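Local coordinates for protein probable zinc protease PqqL (PDB 6OFT) that probably acts as a periplasmic zinc-dependent endopeptidase of the M16 family, this chain being the first half of the protein, at residues 282-285 / 286-290; 356-359 / 360-364; 368-371 / 372-375; 400-403 / 404-408. All coordinates share one frame; numbering follows the deposited sequence.

Contact 1. Residues 282-285 / 286-290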
loop_
_atom_site.group_PDB
_atom_site.type_symbol
_atom_site.label_atom_id
_atom_site.label_comp_id
_atom_site.label_asym_id
_atom_site.label_seq_id
_atom_site.Cartn_x
_atom_site.Cartn_y
_atom_site.Cartn_z
ATOM N N MET A 282 15.329 8.866 2.542
ATOM C CA MET A 282 16.711 8.906 3.002
ATOM C C MET A 282 16.814 9.118 4.492
ATOM O O MET A 282 17.645 8.462 5.104
ATOM C CB MET A 282 17.539 9.910 2.223
ATOM C CG MET A 282 18.029 9.299 0.936
ATOM S SD MET A 282 19.007 10.428 -0.013
ATOM C CE MET A 282 19.041 9.570 -1.531
ATOM N N LEU A 283 15.932 9.962 5.087
ATOM C CA LEU A 283 15.895 10.179 6.541
ATOM C C LEU A 283 15.600 8.865 7.253
ATOM O O LEU A 283 16.254 8.547 8.245
ATOM C CB LEU A 283 14.865 11.248 6.937
ATOM C CG LEU A 283 15.288 12.716 6.803
ATOM C CD1 LEU A 283 14.150 13.626 7.151
ATOM C CD2 LEU A 283 16.499 13.058 7.693
ATOM N N VAL A 284 14.649 8.081 6.697
ATOM C CA VAL A 284 14.215 6.761 7.171
ATOM C C VAL A 284 15.400 5.789 7.074
ATOM O O VAL A 284 15.756 5.161 8.079
ATOM C CB VAL A 284 12.939 6.289 6.387
ATOM C CG1 VAL A 284 12.777 4.770 6.379
ATOM C CG2 VAL A 284 11.679 6.965 6.917
ATOM N N GLN A 285 16.050 5.719 5.895
ATOM C CA GLN A 285 17.199 4.839 5.690
ATOM C C GLN A 285 18.385 5.182 6.598
ATOM O O GLN A 285 19.006 4.271 7.142
ATOM C CB GLN A 285 17.650 4.800 4.220
ATOM C CG GLN A 285 18.778 3.769 3.992
ATOM C CD GLN A 285 19.074 3.462 2.549
ATOM O OE1 GLN A 285 18.326 3.835 1.640
ATOM N NE2 GLN A 285 20.178 2.755 2.313
ATOM N N LEU A 286 18.698 6.478 6.759
ATOM C CA LEU A 286 19.818 6.919 7.592
ATOM C C LEU A 286 19.618 6.509 9.054
ATOM O O LEU A 286 20.565 6.033 9.683
ATOM C CB LEU A 286 20.041 8.425 7.441
ATOM C CG LEU A 286 20.732 8.892 6.150
ATOM C CD1 LEU A 286 20.417 10.337 5.876
ATOM C CD2 LEU A 286 22.242 8.702 6.218
ATOM N N PHE A 287 18.367 6.623 9.564
ATOM C CA PHE A 287 18.006 6.197 10.915
ATOM C C PHE A 287 18.298 4.690 11.051
ATOM O O PHE A 287 18.969 4.283 11.993
ATOM C CB PHE A 287 16.515 6.475 11.190
ATOM C CG PHE A 287 16.081 6.087 12.585
ATOM C CD1 PHE A 287 15.686 4.779 12.873
ATOM C CD2 PHE A 287 16.070 7.023 13.611
ATOM C CE1 PHE A 287 15.277 4.424 14.159
ATOM C CE2 PHE A 287 15.672 6.661 14.902
ATOM C CZ PHE A 287 15.277 5.366 15.163
ATOM N N ASN A 288 17.784 3.883 10.093
ATOM C CA ASN A 288 17.950 2.426 10.009
ATOM C C ASN A 288 19.412 2.037 9.999
ATOM O O ASN A 288 19.807 1.138 10.739
ATOM C CB ASN A 288 17.235 1.866 8.759
ATOM C CG ASN A 288 15.737 1.910 8.887
ATOM O OD1 ASN A 288 15.223 2.089 9.982
ATOM N ND2 ASN A 288 14.998 1.746 7.782
ATOM N N GLN A 289 20.205 2.719 9.147
ATOM C CA GLN A 289 21.649 2.542 8.977
ATOM C C GLN A 289 22.351 2.745 10.323
ATOM O O GLN A 289 23.005 1.817 10.793
ATOM C CB GLN A 289 22.182 3.506 7.884
ATOM C CG GLN A 289 23.696 3.481 7.657
ATOM C CD GLN A 289 24.111 4.208 6.394
ATOM O OE1 GLN A 289 24.558 5.361 6.424
ATOM N NE2 GLN A 289 23.993 3.537 5.254
ATOM N N ARG A 290 22.137 3.906 10.985
ATOM C CA ARG A 290 22.756 4.199 12.280
ATOM C C ARG A 290 22.423 3.172 13.346
ATOM O O ARG A 290 23.342 2.675 13.982
ATOM C CB ARG A 290 22.460 5.621 12.770
ATOM C CG ARG A 290 23.576 6.107 13.686
ATOM C CD ARG A 290 23.368 7.510 14.159
ATOM N NE ARG A 290 23.824 8.488 13.178
ATOM C CZ ARG A 290 23.691 9.796 13.337
ATOM N NH1 ARG A 290 23.139 10.283 14.439
ATOM N NH2 ARG A 290 24.112 10.628 12.399
#

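Contact 2. Residues 356-359 / 360-364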
loop_
_atom_site.group_PDB
_atom_site.type_symbol
_atom_site.label_atom_id
_atom_site.label_comp_id
_atom_site.label_asym_id
_atom_site.label_seq_id
_atom_site.Cartn_x
_atom_site.Cartn_y
_atom_site.Cartn_z
ATOM N N ASP A 356 26.602 10.158 1.802
ATOM C CA ASP A 356 27.345 9.663 0.635
ATOM C C ASP A 356 27.270 8.142 0.520
ATOM O O ASP A 356 27.175 7.635 -0.593
ATOM C CB ASP A 356 28.820 10.118 0.652
ATOM C CG ASP A 356 29.082 11.551 0.221
ATOM O OD1 ASP A 356 28.201 12.149 -0.445
ATOM O OD2 ASP A 356 30.170 12.075 0.544
ATOM N N ASP A 357 27.287 7.418 1.655
ATOM C CA ASP A 357 27.145 5.959 1.632
ATOM C C ASP A 357 25.711 5.523 1.270
ATOM O O ASP A 357 25.555 4.552 0.547
ATOM C CB ASP A 357 27.587 5.324 2.951
ATOM C CG ASP A 357 27.571 3.803 2.919
ATOM O OD1 ASP A 357 28.366 3.212 2.146
ATOM O OD2 ASP A 357 26.764 3.207 3.658
ATOM N N VAL A 358 24.680 6.224 1.757
ATOM C CA VAL A 358 23.279 5.905 1.427
ATOM C C VAL A 358 23.051 6.070 -0.091
ATOM O O VAL A 358 22.574 5.139 -0.733
ATOM C CB VAL A 358 22.264 6.664 2.323
ATOM C CG1 VAL A 358 20.912 6.876 1.625
ATOM C CG2 VAL A 358 22.063 5.918 3.632
ATOM N N LYS A 359 23.486 7.214 -0.665
ATOM C CA LYS A 359 23.393 7.512 -2.091
ATOM C C LYS A 359 24.132 6.479 -2.970
ATOM O O LYS A 359 23.502 5.887 -3.850
ATOM C CB LYS A 359 23.897 8.927 -2.383
ATOM C CG LYS A 359 22.976 10.026 -1.862
ATOM C CD LYS A 359 23.573 11.367 -2.193
ATOM C CE LYS A 359 22.701 12.505 -1.743
ATOM N NZ LYS A 359 23.309 13.799 -2.136
ATOM N N SER A 360 25.438 6.254 -2.723
ATOM C CA SER A 360 26.250 5.299 -3.488
ATOM C C SER A 360 25.727 3.856 -3.469
ATOM O O SER A 360 25.781 3.199 -4.511
ATOM C CB SER A 360 27.717 5.344 -3.059
ATOM O OG SER A 360 27.923 4.780 -1.775
ATOM N N THR A 361 25.224 3.365 -2.317
ATOM C CA THR A 361 24.692 1.990 -2.214
ATOM C C THR A 361 23.331 1.841 -2.908
ATOM O O THR A 361 23.024 0.764 -3.431
ATOM C CB THR A 361 24.640 1.495 -0.762
ATOM O OG1 THR A 361 23.842 2.391 0.012
ATOM C CG2 THR A 361 26.017 1.324 -0.152
ATOM N N ARG A 362 22.519 2.921 -2.900
ATOM C CA ARG A 362 21.221 2.965 -3.574
ATOM C C ARG A 362 21.442 3.044 -5.080
ATOM O O ARG A 362 20.792 2.309 -5.815
ATOM C CB ARG A 362 20.362 4.137 -3.072
ATOM C CG ARG A 362 19.619 3.843 -1.787
ATOM C CD ARG A 362 19.153 5.114 -1.116
ATOM N NE ARG A 362 17.923 5.621 -1.710
ATOM C CZ ARG A 362 16.795 5.852 -1.047
ATOM N NH1 ARG A 362 16.726 5.634 0.264
ATOM N NH2 ARG A 362 15.732 6.313 -1.683
ATOM N N LEU A 363 22.399 3.881 -5.535
ATOM C CA LEU A 363 22.727 3.988 -6.955
ATOM C C LEU A 363 23.305 2.683 -7.505
ATOM O O LEU A 363 23.016 2.341 -8.648
ATOM C CB LEU A 363 23.687 5.154 -7.241
ATOM C CG LEU A 363 23.113 6.571 -7.089
ATOM C CD1 LEU A 363 24.229 7.604 -7.116
ATOM C CD2 LEU A 363 22.039 6.871 -8.145
ATOM N N THR A 364 24.112 1.955 -6.694
ATOM C CA THR A 364 24.676 0.648 -7.085
ATOM C C THR A 364 23.508 -0.328 -7.347
ATOM O O THR A 364 23.504 -1.018 -8.371
ATOM C CB THR A 364 25.653 0.121 -6.012
ATOM O OG1 THR A 364 26.715 1.056 -5.851
ATOM C CG2 THR A 364 26.222 -1.259 -6.356
#

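Contact 3. Residues 368-371 / 372-375. With PO4 (phosphate ion), chain D.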
loop_
_atom_site.group_PDB
_atom_site.type_symbol
_atom_site.label_atom_id
_atom_site.label_comp_id
_atom_site.label_asym_id
_atom_site.label_seq_id
_atom_site.Cartn_x
_atom_site.Cartn_y
_atom_site.Cartn_z
ATOM N N ASN A 368 22.203 -1.920 -10.949
ATOM C CA ASN A 368 22.021 -3.364 -11.101
ATOM C C ASN A 368 20.554 -3.697 -11.469
ATOM O O ASN A 368 20.332 -4.642 -12.223
ATOM C CB ASN A 368 22.476 -4.123 -9.848
ATOM C CG ASN A 368 22.513 -5.628 -10.011
ATOM O OD1 ASN A 368 21.798 -6.364 -9.319
ATOM N ND2 ASN A 368 23.347 -6.124 -10.927
ATOM N N ALA A 369 19.576 -2.882 -10.994
ATOM C CA ALA A 369 18.150 -3.047 -11.321
ATOM C C ALA A 369 17.913 -2.800 -12.815
ATOM O O ALA A 369 17.052 -3.445 -13.395
ATOM C CB ALA A 369 17.283 -2.110 -10.482
ATOM N N VAL A 370 18.692 -1.905 -13.448
ATOM C CA VAL A 370 18.586 -1.664 -14.892
ATOM C C VAL A 370 19.095 -2.916 -15.625
ATOM O O VAL A 370 18.423 -3.411 -16.523
ATOM C CB VAL A 370 19.328 -0.380 -15.369
ATOM C CG1 VAL A 370 19.134 -0.154 -16.870
ATOM C CG2 VAL A 370 18.875 0.848 -14.587
ATOM N N ASP A 371 20.267 -3.428 -15.218
ATOM C CA ASP A 371 20.907 -4.601 -15.816
ATOM C C ASP A 371 20.067 -5.870 -15.696
ATOM O O ASP A 371 20.043 -6.677 -16.628
ATOM C CB ASP A 371 22.295 -4.828 -15.195
ATOM C CG ASP A 371 23.301 -3.708 -15.424
ATOM O OD1 ASP A 371 23.102 -2.906 -16.377
ATOM O OD2 ASP A 371 24.298 -3.639 -14.661
ATOM N N GLN A 372 19.382 -6.039 -14.556
ATOM C CA GLN A 372 18.558 -7.213 -14.269
ATOM C C GLN A 372 17.043 -6.993 -14.451
ATOM O O GLN A 372 16.262 -7.810 -13.956
ATOM C CB GLN A 372 18.856 -7.725 -12.842
ATOM C CG GLN A 372 20.341 -8.034 -12.569
ATOM C CD GLN A 372 20.609 -8.611 -11.193
ATOM O OE1 GLN A 372 21.567 -9.370 -10.998
ATOM N NE2 GLN A 372 19.792 -8.265 -10.197
ATOM N N GLN A 373 16.618 -5.930 -15.172
ATOM C CA GLN A 373 15.182 -5.623 -15.330
ATOM C C GLN A 373 14.360 -6.712 -16.018
ATOM O O GLN A 373 13.189 -6.875 -15.676
ATOM C CB GLN A 373 14.916 -4.258 -15.981
ATOM C CG GLN A 373 15.217 -4.117 -17.473
ATOM C CD GLN A 373 14.655 -2.786 -17.922
ATOM O OE1 GLN A 373 15.217 -1.745 -17.632
ATOM N NE2 GLN A 373 13.496 -2.777 -18.586
ATOM N N ALA A 374 14.960 -7.485 -16.930
ATOM C CA ALA A 374 14.236 -8.569 -17.607
ATOM C C ALA A 374 13.807 -9.694 -16.639
ATOM O O ALA A 374 12.850 -10.412 -16.927
ATOM C CB ALA A 374 15.077 -9.133 -18.747
ATOM N N GLU A 375 14.475 -9.794 -15.477
ATOM C CA GLU A 375 14.235 -10.820 -14.457
ATOM C C GLU A 375 13.373 -10.365 -13.274
ATOM O O GLU A 375 13.279 -11.089 -12.282
ATOM C CB GLU A 375 15.577 -11.410 -13.958
ATOM C CG GLU A 375 16.223 -12.385 -14.933
ATOM C CD GLU A 375 16.765 -11.792 -16.219
ATOM O OE1 GLU A 375 17.368 -10.694 -16.168
ATOM O OE2 GLU A 375 16.576 -12.425 -17.283
HETATM P P PO4 D . 11.232 -6.099 -19.654
HETATM O O1 PO4 D . 10.591 -6.113 -18.253
HETATM O O2 PO4 D . 12.572 -5.225 -19.588
HETATM O O3 PO4 D . 11.587 -7.577 -20.157
HETATM O O4 PO4 D . 10.195 -5.411 -20.660
HETATM O O HOH W 1 18.008 -7.835 -17.993
#

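Contact 4. Residues 400-403 / 404-408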
loop_
_atom_site.group_PDB
_atom_site.type_symbol
_atom_site.label_atom_id
_atom_site.label_comp_id
_atom_site.label_asym_id
_atom_site.label_seq_id
_atom_site.Cartn_x
_atom_site.Cartn_y
_atom_site.Cartn_z
ATOM N N GLU A 400 15.090 5.334 -16.075
ATOM C CA GLU A 400 14.695 6.681 -15.641
ATOM C C GLU A 400 14.926 6.866 -14.146
ATOM O O GLU A 400 15.425 7.918 -13.738
ATOM C CB GLU A 400 13.234 6.993 -16.009
ATOM C CG GLU A 400 12.694 8.318 -15.480
ATOM C CD GLU A 400 13.269 9.625 -16.008
ATOM O OE1 GLU A 400 12.759 10.695 -15.608
ATOM O OE2 GLU A 400 14.224 9.592 -16.812
ATOM N N THR A 401 14.563 5.848 -13.324
ATOM C CA THR A 401 14.744 5.880 -11.863
ATOM C C THR A 401 16.225 6.094 -11.539
ATOM O O THR A 401 16.553 6.957 -10.735
ATOM C CB THR A 401 14.158 4.615 -11.215
ATOM O OG1 THR A 401 12.789 4.501 -11.593
ATOM C CG2 THR A 401 14.248 4.633 -9.708
ATOM N N TYR A 402 17.108 5.349 -12.199
ATOM C CA TYR A 402 18.558 5.468 -12.026
ATOM C C TYR A 402 19.107 6.866 -12.411
ATOM O O TYR A 402 19.840 7.473 -11.618
ATOM C CB TYR A 402 19.271 4.337 -12.798
ATOM C CG TYR A 402 20.779 4.393 -12.703
ATOM C CD1 TYR A 402 21.424 4.293 -11.472
ATOM C CD2 TYR A 402 21.564 4.525 -13.845
ATOM C CE1 TYR A 402 22.813 4.349 -11.377
ATOM C CE2 TYR A 402 22.956 4.579 -13.763
ATOM C CZ TYR A 402 23.575 4.495 -12.524
ATOM O OH TYR A 402 24.942 4.523 -12.432
ATOM N N GLN A 403 18.776 7.353 -13.636
ATOM C CA GLN A 403 19.193 8.665 -14.159
ATOM C C GLN A 403 18.650 9.819 -13.287
ATOM O O GLN A 403 19.417 10.714 -12.921
ATOM C CB GLN A 403 18.738 8.847 -15.617
ATOM C CG GLN A 403 19.536 8.045 -16.649
ATOM C CD GLN A 403 19.139 8.328 -18.096
ATOM O OE1 GLN A 403 19.966 8.260 -19.015
ATOM N NE2 GLN A 403 17.868 8.632 -18.348
ATOM N N LEU A 404 17.352 9.773 -12.915
ATOM C CA LEU A 404 16.722 10.789 -12.056
ATOM C C LEU A 404 17.394 10.871 -10.704
ATOM O O LEU A 404 17.587 11.972 -10.209
ATOM C CB LEU A 404 15.229 10.505 -11.814
ATOM C CG LEU A 404 14.204 11.042 -12.787
ATOM C CD1 LEU A 404 12.804 10.615 -12.356
ATOM C CD2 LEU A 404 14.275 12.575 -12.925
ATOM N N SER A 405 17.692 9.710 -10.081
ATOM C CA SER A 405 18.354 9.623 -8.774
ATOM C C SER A 405 19.753 10.213 -8.843
ATOM O O SER A 405 20.081 11.048 -8.011
ATOM C CB SER A 405 18.418 8.180 -8.289
ATOM O OG SER A 405 17.115 7.636 -8.177
ATOM N N LYS A 406 20.560 9.820 -9.861
ATOM C CA LYS A 406 21.918 10.327 -10.095
ATOM C C LYS A 406 21.944 11.861 -10.221
ATOM O O LYS A 406 22.885 12.502 -9.750
ATOM C CB LYS A 406 22.516 9.707 -11.368
ATOM C CG LYS A 406 23.492 8.567 -11.116
ATOM C CD LYS A 406 24.852 8.851 -11.724
ATOM C CE LYS A 406 25.779 7.661 -11.648
ATOM N NZ LYS A 406 27.135 7.974 -12.175
ATOM N N ARG A 407 20.924 12.438 -10.863
ATOM C CA ARG A 407 20.844 13.879 -11.081
ATOM C C ARG A 407 20.123 14.652 -9.952
ATOM O O ARG A 407 20.642 15.658 -9.497
ATOM C CB ARG A 407 20.202 14.166 -12.444
ATOM C CG ARG A 407 20.003 15.654 -12.742
ATOM C CD ARG A 407 19.490 15.885 -14.141
ATOM N NE ARG A 407 18.177 15.282 -14.349
ATOM C CZ ARG A 407 17.029 15.927 -14.195
ATOM N NH1 ARG A 407 17.021 17.205 -13.831
ATOM N NH2 ARG A 407 15.881 15.304 -14.408
ATOM N N LEU A 408 18.918 14.237 -9.557
ATOM C CA LEU A 408 18.144 14.971 -8.549
ATOM C C LEU A 408 18.656 14.824 -7.112
ATOM O O LEU A 408 18.475 15.759 -6.323
ATOM C CB LEU A 408 16.646 14.644 -8.622
ATOM C CG LEU A 408 15.943 15.037 -9.936
ATOM C CD1 LEU A 408 14.489 14.632 -9.904
ATOM C CD2 LEU A 408 16.072 16.547 -10.230
#

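Contact 1. Residues 282-285 / 286-290
M282 to Q285 meet L286 to Q289 one turn further along helix 271-296, a local i to i+4 contact within a continuous alpha helix. Four successive backbone bonds prove it, from L286 N to M282 O, F287 N to L283 O, N288 N to V284 O and Q289 N to Q285 O. The bond from Q289 N to Q285 O is 2.8 Å long, with an N-H...O angle of 162°. L286 lies against the same carbonyl that its own amide grips: with CG beside the backbone N (chi1 -76°), L286 CG comes 3.3 Å from M282 O and L286 CD1 3.4 Å. V284 and N288 run alongside each other, and V284 CG1 stops 4.0 Å from N288 ND2.

The helix packs on the five-stranded mixed sheet of the region matched to the inactive M16 domain, the alpha/beta layering of this family. N288 OD1 sits in plane at the edge of the F287 ring and accepts a hydrogen bond from A308 N of strand 303-314, while the F287 ring meets that of F322, planes about 55° apart. L283 packs on L417 and W421 of helix 414-425, and Q285 OE1 accepts from R362 NH1 of helix 352-371.

Contact 2. Residues 356-359 / 360-364
D356 meets S360 through a single carbonyl that takes two donors: S360 N lies 3.1 Å from D356 O, with an N-H...O angle of 167°, and S360 OG 3.2 Å from it. The hydroxyl reaches back because S360 OG stands in the crowded position between its backbone N and carbonyl carbon (chi1 72°).

At D357 the arrangement is similar but less certain: its carbonyl accepts T361 N, and T361 OG1 lies 2.8 Å from D357 O. T361 OG1 is also 3.1 Å from V358 O, and with one proton for two carbonyls the choice between them is not settled. The D357 carboxylate crosses T361 obliquely, D357 OD1 meeting the methyl T361 CG2 at 3.8 Å.

V358, buried, binds R362 N through its carbonyl. V358 CG1 runs beside the arginine chain, 3.7 Å from R362 CD, both side chains pointing the same way. The bend of R362 at chi3 then turns the guanidinium off this line; it is anchored on helix 271-296, NH2 bonding S281 OG as well as NH1 its glutamine partner there.

K359 completes the turn with L363 N donating to K359 O at 2.8 Å. The extended lysine chain carries NZ away to the carbonyls of W409 and I412.

The contact belongs to the middle of helix 352-371, an amphipathic helix here: V358 faces M282 and L286, whereas S360 and T361 are on the surface. Hydroxyls folded back onto main-chain carbonyls let this outer face meet part of its hydrogen-bonding needs within the helix, leaving the long cationic side chains to bridge to neighbouring segments.

Contact 3. Residues 368-371 / 372-375
N368 and Q372 meet where helix 352-371 ends, the backbone of Q372 being the first to depart from helical torsions. The close-packed part is the backbone turn. Q372 N donates to N368 O at 2.9 Å, the last regular i to i+4 bond, and Q373 N follows with a weak one to V370 O at 3.4 Å as the chain tightens into a short 3-10 segment. Q373 is pressed against this turn: chi1 of 72° puts Q373 CG between its own N and carbonyl carbon, 3.4 Å from V370 O. V370 and Q373 also rest on P398 at the start of helix 398-408.

On the solvent side the fit is looser. The amides of N368 and Q372 approach with N368 OD1 2.9 Å from Q372 NE2, but the planes are 58° apart and the angle is too poor for a hydrogen bond. A water ties D371 O, 2.7 Å away, to A374 N, and makes a weak bond to E375 OE1.

Beyond the turn Q373 NE2 donates to O2 of a phosphate ion at 2.8 Å, with an N-H...O angle of 164°. An alanine in place of Q373 would probably leave that oxygen without its amide donor and uncover V370 O. H25 and R376 also bind the ion, which probably came from the crystallisation liquor; the chemistry therefore implies an anion-accepting corner built of neutral and basic donors, not a demonstrated ligand site.

Contact 4. Residues 400-403 / 404-408
E400 lays its carboxylate against L404, one turn on in helix 398-408. E400 OE1 comes 3.2 Å from L404 CG and 3.3 Å from L404 CD1, brought there by a chain that starts anti to the backbone N and bends at chi2 (67°). With an alanine here, L404 would probably lose the cover of the carboxylate on this flank, leaving a gap beside CG and CD1. Beside this pair, S405 grips T401 O twice, S405 OG at 2.7 Å and S405 N at 3.1 Å, from opposite faces of the carbonyl plane. Next round the helix, K406 runs alongside Y402: K406 CG lies over one face of the ring and K406 CE passes 3.3 Å from Y402 OH. The first two K406 torsions lie away from staggered values, and the residue also touches a crystal neighbour.

Further out, S397 positions the first turn, its OG accepting from E400 N and its carbonyl bonding T401 OG1. R407 is held by a salt bridge to E271, leaving R407 NH2 5.7 Å from E400 OE1. The helix packs against two others: Y402, S405 and K406 pack on L366, K367 and L363 of helix 352-371, and L404, S405 and L408 on F274 and E271 of helix 271-296.

Followed from the N terminus, the four contacts come in series, none nesting in or crossing another, and each closes just a single turn. Contact 1 lies on helix 271-296, after which the chain passes through strands 303-314 and 317-326 and helix 331-348 before contact 2 on helix 352-371. Contacts 1 and 2 touch directly, L286 CD2 lying 3.8 Å from V358 CG2 beside a probable polar link between the two helices. Contact 3 ends the same helix, its centre about 17 Å from that of contact 2. Contact 4, on helix 398-408, packs on both: L363 against S405 and K406, V370 against Y402. Contacts 1 and 4 do not touch, their nearest atoms about 7 Å apart.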